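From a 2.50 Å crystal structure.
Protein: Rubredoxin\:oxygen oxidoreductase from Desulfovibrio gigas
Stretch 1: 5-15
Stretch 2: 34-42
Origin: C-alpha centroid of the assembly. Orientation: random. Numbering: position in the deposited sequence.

Stretch 1, residues 5-15: KIIDGFHLVGA
Stretch 2, residues 34-42: TYNAYLVED

The two stretches lie side by side as antiparallel strands of one sheet. Strand 34-40 and the strand around 10-13 run at 153° between their N-to-C directions, with their axes 4.6 Å apart at closest approach, and the contact buries 696 Å² summed over both sides. The register is continuous: Phe10 faces Val40, His11 faces Leu39, Leu12 faces Tyr38, Val13 faces Ala37, Gly14 faces Asn36 and Ala15 faces Tyr35, with CA-CA separations of 4.7 to 5.2 Å.

His11 and Leu39 have the most surface covered by the other stretch, 68 and 66 Å², and form a hydrogen-bonded pair. His11 N donates to Leu39 O at 2.7 Å (N-H...O angle 168°), and Leu39 N returns the bond to His11 O at 2.8 Å (152°). Both backbones are extended, phi/psi -128/143 for His11 and -91/119 for Leu39. Their side chains leave the same face of the sheet, with His11 CB 4.4 Å from Leu39 CB. His11 takes chi1 m (-48°) and chi2 -107°; Leu39 is t, p. In this setting the imidazole of His11 has Glu41 OE1 at its edge, and His11 NE2 donates a weak hydrogen bond to Glu41 OE1, at 3.4 Å and 148°. Glu41 (m, t, chi3 -54°) is also held through its backbone, Glu41 N donating to Gly9 O at 2.7 Å.

Ala15, with 64 Å² covered, closes the other end of the ladder mostly through its backbone. Ala15 N donates to Tyr35 O at 3.0 Å and Tyr35 N to Ala15 O at 2.7 Å, both near 160°. Between these pairs, Val13 (chi1 m) repeats the pattern: Val13 N to Ala37 O and Ala37 N to Val13 O are each 2.8 Å, while Val13 CG2 packs 3.9 Å from Ala37 CB on the face shared with His11 and Leu39.

Phe10 with Val40 and Leu12 with Tyr38 turn their side chains to the opposite face. Phe10 (chi1 m, chi2 72°) lies against Val40 (chi1 t): Val40 CG1 sits 4.2 Å from the centroid of the Phe10 ring and 12° off its normal, a CH-pi contact over the face. Leu12 (t, m) brings CD2 to 3.7 Å from Tyr38 CE2. Ile6 (m, t) adds its CD1 at the edge of the same ring, 3.4 Å from Tyr38 CD2; Tyr38 has chi1 m and chi2 88°. CA-H...O contacts fill the non-hydrogen-bonded positions, as between Tyr38 CA and His11 O at 3.2 Å.

A type II turn from Ile7 to Phe10 leads into the strand, closed by Phe10 N to Ile7 O at 2.8 Å; Gly9 supplies its positive phi (80/-1). Ile6 N to Phe10 O, also 2.8 Å, braces this turn. At the corner, Gly14 adopts 142/-138, where an ideal CB would lie 1.9 Å from Tyr35 O, a clash. Lacking one, Gly14 brings its CA to 3.3 Å from Tyr35 O.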

# COMPACT_ATOMS: atom_id res chain seq x y z
N LYS A 5 -26.05 -28.92 -15.59
CA LYS A 5 -26.79 -28.80 -16.84
C LYS A 5 -27.41 -27.42 -16.93
O LYS A 5 -28.19 -27.00 -16.07
CB LYS A 5 -27.87 -29.87 -16.98
CG LYS A 5 -27.93 -30.50 -18.36
CD LYS A 5 -29.32 -30.39 -18.97
CE LYS A 5 -29.54 -31.41 -20.06
NZ LYS A 5 -30.48 -32.49 -19.64
N ILE A 6 -27.04 -26.70 -17.99
CA ILE A 6 -27.65 -25.38 -18.11
C ILE A 6 -28.94 -25.54 -18.90
O ILE A 6 -30.02 -25.32 -18.37
CB ILE A 6 -26.68 -24.39 -18.77
CG1 ILE A 6 -25.36 -24.24 -18.00
CG2 ILE A 6 -27.34 -23.05 -18.97
CD1 ILE A 6 -24.24 -23.68 -18.85
N ILE A 7 -28.75 -25.96 -20.14
CA ILE A 7 -29.76 -26.45 -21.05
C ILE A 7 -29.24 -27.73 -21.71
O ILE A 7 -28.06 -28.06 -21.58
CB ILE A 7 -30.16 -25.45 -22.15
CG1 ILE A 7 -29.01 -25.00 -23.05
CG2 ILE A 7 -30.86 -24.24 -21.55
CD1 ILE A 7 -29.46 -24.14 -24.21
N ASP A 8 -30.12 -28.43 -22.39
CA ASP A 8 -29.80 -29.70 -23.03
C ASP A 8 -28.55 -29.57 -23.88
O ASP A 8 -28.49 -28.71 -24.77
CB ASP A 8 -30.98 -30.18 -23.87
CG ASP A 8 -32.26 -30.33 -23.07
OD1 ASP A 8 -32.22 -31.07 -22.06
OD2 ASP A 8 -33.29 -29.70 -23.41
N GLY A 9 -27.54 -30.39 -23.60
CA GLY A 9 -26.30 -30.34 -24.35
C GLY A 9 -25.34 -29.24 -23.95
O GLY A 9 -24.26 -29.15 -24.54
N PHE A 10 -25.69 -28.41 -22.97
CA PHE A 10 -24.83 -27.35 -22.46
C PHE A 10 -24.51 -27.59 -20.99
O PHE A 10 -25.39 -27.62 -20.12
CB PHE A 10 -25.47 -25.98 -22.59
CG PHE A 10 -25.52 -25.35 -23.97
CD1 PHE A 10 -26.39 -25.84 -24.93
CD2 PHE A 10 -24.71 -24.27 -24.28
CE1 PHE A 10 -26.44 -25.26 -26.18
CE2 PHE A 10 -24.77 -23.68 -25.53
CZ PHE A 10 -25.64 -24.17 -26.48
N HIS A 11 -23.23 -27.77 -20.66
CA HIS A 11 -22.94 -27.96 -19.24
C HIS A 11 -21.85 -27.01 -18.75
O HIS A 11 -20.88 -26.70 -19.44
CB HIS A 11 -22.51 -29.39 -18.95
CG HIS A 11 -23.41 -30.42 -19.55
ND1 HIS A 11 -24.28 -31.18 -18.80
CD2 HIS A 11 -23.57 -30.81 -20.84
CE1 HIS A 11 -24.95 -31.99 -19.59
NE2 HIS A 11 -24.53 -31.79 -20.83
N LEU A 12 -22.07 -26.58 -17.52
CA LEU A 12 -21.14 -25.78 -16.73
C LEU A 12 -20.13 -26.71 -16.07
O LEU A 12 -20.50 -27.56 -15.25
CB LEU A 12 -21.93 -24.98 -15.71
CG LEU A 12 -21.23 -24.12 -14.66
CD1 LEU A 12 -20.95 -24.95 -13.41
CD2 LEU A 12 -19.95 -23.49 -15.19
N VAL A 13 -18.85 -26.56 -16.40
CA VAL A 13 -17.83 -27.34 -15.69
C VAL A 13 -16.78 -26.39 -15.12
O VAL A 13 -16.68 -25.23 -15.54
CB VAL A 13 -17.15 -28.38 -16.59
CG1 VAL A 13 -18.09 -29.53 -16.89
CG2 VAL A 13 -16.67 -27.74 -17.89
N GLY A 14 -15.99 -26.87 -14.17
CA GLY A 14 -14.89 -26.10 -13.63
C GLY A 14 -14.69 -26.26 -12.14
O GLY A 14 -14.79 -27.35 -11.59
N ALA A 15 -14.41 -25.15 -11.45
CA ALA A 15 -14.14 -25.24 -10.02
C ALA A 15 -14.63 -24.03 -9.26
O ALA A 15 -14.48 -22.89 -9.69
CB ALA A 15 -12.64 -25.42 -9.81
N THR A 34 -15.31 -18.43 -8.77
CA THR A 34 -15.37 -19.71 -9.46
C THR A 34 -14.59 -19.59 -10.77
O THR A 34 -14.24 -18.52 -11.25
CB THR A 34 -16.80 -20.19 -9.79
OG1 THR A 34 -17.32 -19.46 -10.91
CG2 THR A 34 -17.73 -19.95 -8.62
N TYR A 35 -14.33 -20.76 -11.34
CA TYR A 35 -13.73 -20.79 -12.67
C TYR A 35 -14.67 -21.61 -13.54
O TYR A 35 -14.79 -22.82 -13.33
CB TYR A 35 -12.30 -21.34 -12.56
CG TYR A 35 -11.47 -20.42 -11.67
CD1 TYR A 35 -11.04 -19.20 -12.19
CD2 TYR A 35 -11.14 -20.76 -10.37
CE1 TYR A 35 -10.29 -18.34 -11.42
CE2 TYR A 35 -10.38 -19.90 -9.60
CZ TYR A 35 -9.96 -18.70 -10.13
OH TYR A 35 -9.21 -17.83 -9.38
N ASN A 36 -15.32 -20.92 -14.46
CA ASN A 36 -16.38 -21.45 -15.28
C ASN A 36 -15.91 -21.75 -16.69
O ASN A 36 -15.34 -20.91 -17.38
CB ASN A 36 -17.56 -20.48 -15.34
CG ASN A 36 -18.15 -20.19 -13.97
OD1 ASN A 36 -17.97 -20.97 -13.04
ND2 ASN A 36 -18.86 -19.08 -13.85
N ALA A 37 -16.16 -22.98 -17.11
CA ALA A 37 -15.95 -23.43 -18.48
C ALA A 37 -17.27 -24.06 -18.92
O ALA A 37 -18.06 -24.50 -18.09
CB ALA A 37 -14.79 -24.38 -18.61
N TYR A 38 -17.51 -24.06 -20.23
CA TYR A 38 -18.78 -24.60 -20.72
C TYR A 38 -18.54 -25.64 -21.81
O TYR A 38 -17.92 -25.38 -22.83
CB TYR A 38 -19.68 -23.46 -21.20
CG TYR A 38 -19.94 -22.50 -20.05
CD1 TYR A 38 -19.06 -21.44 -19.83
CD2 TYR A 38 -21.03 -22.64 -19.20
CE1 TYR A 38 -19.27 -20.56 -18.79
CE2 TYR A 38 -21.24 -21.75 -18.15
CZ TYR A 38 -20.36 -20.71 -17.96
OH TYR A 38 -20.53 -19.81 -16.94
N LEU A 39 -19.06 -26.82 -21.51
CA LEU A 39 -19.06 -27.97 -22.40
C LEU A 39 -20.33 -27.99 -23.25
O LEU A 39 -21.43 -28.07 -22.70
CB LEU A 39 -18.95 -29.25 -21.58
CG LEU A 39 -18.84 -30.54 -22.38
CD1 LEU A 39 -17.54 -30.54 -23.18
CD2 LEU A 39 -18.93 -31.76 -21.48
N VAL A 40 -20.18 -27.92 -24.56
CA VAL A 40 -21.32 -27.99 -25.46
C VAL A 40 -21.29 -29.26 -26.31
O VAL A 40 -20.41 -29.47 -27.14
CB VAL A 40 -21.38 -26.76 -26.40
CG1 VAL A 40 -22.58 -26.88 -27.32
CG2 VAL A 40 -21.42 -25.48 -25.59
N GLU A 41 -22.29 -30.12 -26.07
CA GLU A 41 -22.42 -31.36 -26.82
C GLU A 41 -23.07 -31.15 -28.18
O GLU A 41 -24.25 -30.83 -28.22
CB GLU A 41 -23.25 -32.36 -26.02
CG GLU A 41 -22.42 -33.05 -24.93
CD GLU A 41 -23.24 -34.07 -24.17
OE1 GLU A 41 -24.32 -33.71 -23.65
OE2 GLU A 41 -22.79 -35.23 -24.09
N ASP A 42 -22.28 -31.33 -29.23
CA ASP A 42 -22.69 -31.35 -30.63
C ASP A 42 -21.93 -32.45 -31.37
O ASP A 42 -21.24 -33.27 -30.75
CB ASP A 42 -22.47 -30.01 -31.31
CG ASP A 42 -23.45 -29.72 -32.43
OD1 ASP A 42 -24.10 -30.66 -32.92
OD2 ASP A 42 -23.58 -28.54 -32.83